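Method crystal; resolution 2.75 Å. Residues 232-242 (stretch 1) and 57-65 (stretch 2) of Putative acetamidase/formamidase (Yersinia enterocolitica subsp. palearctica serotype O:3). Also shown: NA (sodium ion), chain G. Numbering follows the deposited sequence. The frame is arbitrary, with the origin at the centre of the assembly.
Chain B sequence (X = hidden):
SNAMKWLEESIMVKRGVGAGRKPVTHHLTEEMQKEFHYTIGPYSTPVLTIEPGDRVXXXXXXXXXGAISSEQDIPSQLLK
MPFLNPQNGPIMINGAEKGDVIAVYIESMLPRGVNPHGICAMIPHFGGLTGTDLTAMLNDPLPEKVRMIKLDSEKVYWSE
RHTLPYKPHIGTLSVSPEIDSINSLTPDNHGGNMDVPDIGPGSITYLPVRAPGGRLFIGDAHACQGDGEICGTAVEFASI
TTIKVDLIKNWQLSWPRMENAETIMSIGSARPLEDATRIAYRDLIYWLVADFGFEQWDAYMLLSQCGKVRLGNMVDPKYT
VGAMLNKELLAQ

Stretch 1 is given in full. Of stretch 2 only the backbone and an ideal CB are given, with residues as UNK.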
# COMPACT_ATOMS: atom_id res chain seq x y z
N GLY B 232 -16.84 -9.17 1.05
CA GLY B 232 -16.37 -9.72 2.32
C GLY B 232 -16.64 -11.20 2.44
O GLY B 232 -15.88 -11.93 3.10
N THR B 233 -17.72 -11.67 1.80
CA THR B 233 -18.09 -13.08 1.83
C THR B 233 -18.49 -13.62 0.46
O THR B 233 -18.95 -12.88 -0.41
CB THR B 233 -19.30 -13.35 2.77
OG1 THR B 233 -20.50 -12.80 2.21
CG2 THR B 233 -19.08 -12.75 4.15
N ALA B 234 -18.31 -14.92 0.30
CA ALA B 234 -18.69 -15.62 -0.91
C ALA B 234 -20.02 -16.26 -0.55
O ALA B 234 -20.75 -15.72 0.29
CB ALA B 234 -17.65 -16.68 -1.23
N VAL B 235 -20.39 -17.36 -1.20
CA VAL B 235 -21.61 -18.08 -0.83
C VAL B 235 -21.10 -19.14 0.15
O VAL B 235 -20.64 -20.20 -0.24
CB VAL B 235 -22.36 -18.69 -2.04
CG1 VAL B 235 -23.49 -19.60 -1.57
CG2 VAL B 235 -22.89 -17.58 -2.94
N GLU B 236 -21.18 -18.80 1.44
CA GLU B 236 -20.72 -19.65 2.53
C GLU B 236 -21.69 -20.81 2.78
O GLU B 236 -22.90 -20.58 2.90
CB GLU B 236 -20.64 -18.83 3.81
CG GLU B 236 -19.92 -17.49 3.72
CD GLU B 236 -18.45 -17.61 3.37
OE1 GLU B 236 -17.88 -16.59 2.91
OE2 GLU B 236 -17.87 -18.71 3.54
N PHE B 237 -21.17 -22.03 2.89
CA PHE B 237 -22.05 -23.19 3.14
C PHE B 237 -21.35 -24.33 3.88
O PHE B 237 -20.12 -24.39 3.95
CB PHE B 237 -22.69 -23.69 1.82
CG PHE B 237 -21.79 -24.55 0.96
CD1 PHE B 237 -20.61 -24.05 0.43
CD2 PHE B 237 -22.17 -25.84 0.61
CE1 PHE B 237 -19.80 -24.85 -0.37
CE2 PHE B 237 -21.36 -26.62 -0.21
CZ PHE B 237 -20.18 -26.12 -0.70
N ALA B 238 -22.17 -25.20 4.47
CA ALA B 238 -21.73 -26.37 5.19
C ALA B 238 -21.56 -27.44 4.11
O ALA B 238 -22.45 -27.61 3.27
CB ALA B 238 -22.76 -26.78 6.22
N SER B 239 -20.44 -28.17 4.13
CA SER B 239 -20.16 -29.17 3.09
C SER B 239 -19.63 -30.50 3.56
O SER B 239 -19.22 -30.66 4.71
CB SER B 239 -19.10 -28.63 2.14
OG SER B 239 -17.81 -28.62 2.76
N ILE B 240 -19.62 -31.44 2.62
CA ILE B 240 -19.06 -32.77 2.80
C ILE B 240 -17.88 -32.72 1.84
O ILE B 240 -18.03 -32.95 0.64
CB ILE B 240 -20.03 -33.90 2.40
CG1 ILE B 240 -21.31 -33.83 3.25
CG2 ILE B 240 -19.35 -35.26 2.59
CD1 ILE B 240 -22.35 -34.88 2.91
N THR B 241 -16.72 -32.35 2.37
CA THR B 241 -15.49 -32.22 1.59
C THR B 241 -14.65 -33.47 1.77
O THR B 241 -14.28 -33.80 2.90
CB THR B 241 -14.68 -30.99 2.02
OG1 THR B 241 -15.46 -29.81 1.79
CG2 THR B 241 -13.38 -30.89 1.25
N THR B 242 -14.35 -34.15 0.67
CA THR B 242 -13.53 -35.35 0.68
C THR B 242 -12.15 -35.00 0.14
O THR B 242 -12.02 -34.50 -0.97
CB THR B 242 -14.16 -36.49 -0.14
OG1 THR B 242 -15.43 -36.83 0.42
CG2 THR B 242 -13.28 -37.74 -0.12
N UNK B 57 -13.16 -37.62 4.95
CA UNK B 57 -14.44 -37.06 4.56
C UNK B 57 -14.80 -36.09 5.67
O UNK B 57 -15.19 -36.51 6.77
CB UNK B 57 -15.51 -38.13 4.35
N UNK B 58 -14.66 -34.80 5.40
CA UNK B 58 -14.91 -33.76 6.39
C UNK B 58 -16.30 -33.12 6.30
O UNK B 58 -16.70 -32.67 5.24
CB UNK B 58 -13.85 -32.67 6.25
N UNK B 59 -17.02 -33.09 7.43
CA UNK B 59 -18.33 -32.45 7.54
C UNK B 59 -18.07 -31.03 8.04
O UNK B 59 -18.13 -30.76 9.24
CB UNK B 59 -19.27 -33.22 8.47
N UNK B 60 -17.77 -30.11 7.13
CA UNK B 60 -17.46 -28.72 7.49
C UNK B 60 -18.69 -27.90 7.86
O UNK B 60 -19.80 -28.21 7.47
CB UNK B 60 -16.73 -28.04 6.33
N UNK B 61 -18.45 -26.84 8.63
CA UNK B 61 -19.48 -25.89 9.03
C UNK B 61 -19.24 -24.60 8.25
O UNK B 61 -18.11 -24.32 7.84
CB UNK B 61 -19.46 -25.64 10.54
N UNK B 62 -20.30 -23.81 8.05
CA UNK B 62 -20.16 -22.57 7.30
C UNK B 62 -19.33 -21.55 8.08
O UNK B 62 -19.04 -21.75 9.26
CB UNK B 62 -21.54 -21.99 6.97
N UNK B 63 -18.96 -20.47 7.42
CA UNK B 63 -18.15 -19.41 8.03
C UNK B 63 -18.74 -18.77 9.29
O UNK B 63 -17.99 -18.21 10.10
CB UNK B 63 -17.91 -18.31 6.99
N UNK B 64 -20.05 -18.86 9.46
CA UNK B 64 -20.74 -18.26 10.62
C UNK B 64 -21.10 -19.30 11.69
O UNK B 64 -21.73 -18.96 12.69
CB UNK B 64 -22.01 -17.55 10.16
N UNK B 65 -20.66 -20.53 11.47
CA UNK B 65 -20.94 -21.68 12.36
C UNK B 65 -22.46 -21.79 12.61
O UNK B 65 -22.90 -21.96 13.74
CB UNK B 65 -20.19 -21.53 13.69
NA NA G . -15.95 -17.55 3.50

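Position 57 lies in a strand antiparallel to 239-242 and pairs with Thr242. Its CB is on the sheet face that carries Ile240 and Thr242, 4.1 Å from Thr242 OG1 and 5.1 Å from Ile240 CG2. A branched or longer apolar residue would suit, and threonine is possible. It is Ile57. Its CG2 packs on Ile240 CG2 at 3.7 Å.

Position 58 pairs with Thr241 through two backbone hydrogen bonds, N to Thr241 O (2.7 Å) and O from Thr241 N (2.9 Å). CB shares the face of Thr241, and the extended backbone favours valine, isoleucine or threonine. It is Val58 (chi1 t), whose CB lies 3.6 Å from Thr241 O.

Position 59 returns to the face of Ile240. Its CA approaches Ser239 O at 3.5 Å, a CA-H...O contact. Stretch 1 offers no charge here, so many residues would fit. It is Asp59. The end of its side chain comes nearer to stretch 1, with OD1 4.1 Å from Ile240 CG1.

Position 60 donates its N to Ser239 O (2.9 Å) and accepts a weak bond from Ser239 N to its O (3.4 Å). CB points sideways, 3.8 Å from Ser239 OG, so a small hydroxyl residue, serine or threonine, is attractive. It is Thr60. OG1 and Ser239 OG share a hydrogen bond of 2.6 Å. A water joins Thr60 OG1 (2.7 Å) to Phe237 O (2.6 Å).

Position 61 points away from stretch 1, so a long polar residue is one choice among many. It is Arg61, whose NH2 forms a salt bridge with OE1 of residue 65 (3.0 Å).

Position 62 points at the backbone of stretch 1, with CB 3.9 Å from Phe237 C. It also begins a type I turn, where aspartate, asparagine or serine is common. It is Asp62. CB packs on that backbone, and OD1 accepts a weak bond from N of residue 64 (2.9 Å).

Position 63 has its CB 3.5 Å from Glu236 OE2, and both carboxylate oxygens of Glu236 bind the sodium ion. A small residue suits this close approach. It is Ala63, whose methyl adds no polar group there.

Position 64 has a sideways CB out of reach, so only a long side chain could touch stretch 1. An aromatic or large aliphatic would do. It is Phe64. CE2 lies 3.8 Å from Glu236 CG, and Thr233 CG2 meets the ring edge, 4.2 Å from CZ.

Position 65 has positive phi, which favours glycine or asparagine, and is out of reach. It is Glu65, the partner of Arg61.

Stretch 2 57-65: IVDTRDAFE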
# COMPACT_ATOMS: atom_id res chain seq x y z
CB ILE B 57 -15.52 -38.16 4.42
CG1 ILE B 57 -15.08 -39.22 3.41
CG2 ILE B 57 -16.86 -37.53 4.03
CD1 ILE B 57 -16.05 -40.39 3.25
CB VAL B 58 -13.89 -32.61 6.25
CG1 VAL B 58 -14.06 -31.62 7.39
CG2 VAL B 58 -12.47 -33.15 6.24
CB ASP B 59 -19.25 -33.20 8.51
CG ASP B 59 -19.67 -34.58 7.99
OD1 ASP B 59 -19.50 -34.87 6.78
OD2 ASP B 59 -20.21 -35.38 8.80
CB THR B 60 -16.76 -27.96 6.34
OG1 THR B 60 -17.66 -27.79 5.24
CG2 THR B 60 -15.51 -28.69 5.88
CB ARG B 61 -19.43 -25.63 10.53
CG ARG B 61 -19.97 -26.79 11.34
CD ARG B 61 -19.99 -26.46 12.84
NE ARG B 61 -20.64 -27.52 13.60
CZ ARG B 61 -20.75 -27.56 14.93
NH1 ARG B 61 -21.36 -28.58 15.52
NH2 ARG B 61 -20.24 -26.59 15.68
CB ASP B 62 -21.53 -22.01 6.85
CG ASP B 62 -22.38 -21.42 8.00
OD1 ASP B 62 -21.83 -21.09 9.08
OD2 ASP B 62 -23.61 -21.22 7.81
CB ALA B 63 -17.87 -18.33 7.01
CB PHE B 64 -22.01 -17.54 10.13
CG PHE B 64 -21.80 -16.74 8.87
CD1 PHE B 64 -20.99 -15.60 8.89
CD2 PHE B 64 -22.38 -17.13 7.67
CE1 PHE B 64 -20.78 -14.86 7.73
CE2 PHE B 64 -22.17 -16.39 6.52
CZ PHE B 64 -21.37 -15.26 6.54
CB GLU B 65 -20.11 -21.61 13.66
CG GLU B 65 -20.02 -22.96 14.37
CD GLU B 65 -19.07 -23.00 15.55
OE1 GLU B 65 -18.61 -24.12 15.90
OE2 GLU B 65 -18.76 -21.93 16.13
O HOH W 1 -18.10 -25.11 5.33
O HOH W 2 -24.67 -21.44 5.37
O HOH W 3 -18.30 -21.26 4.91
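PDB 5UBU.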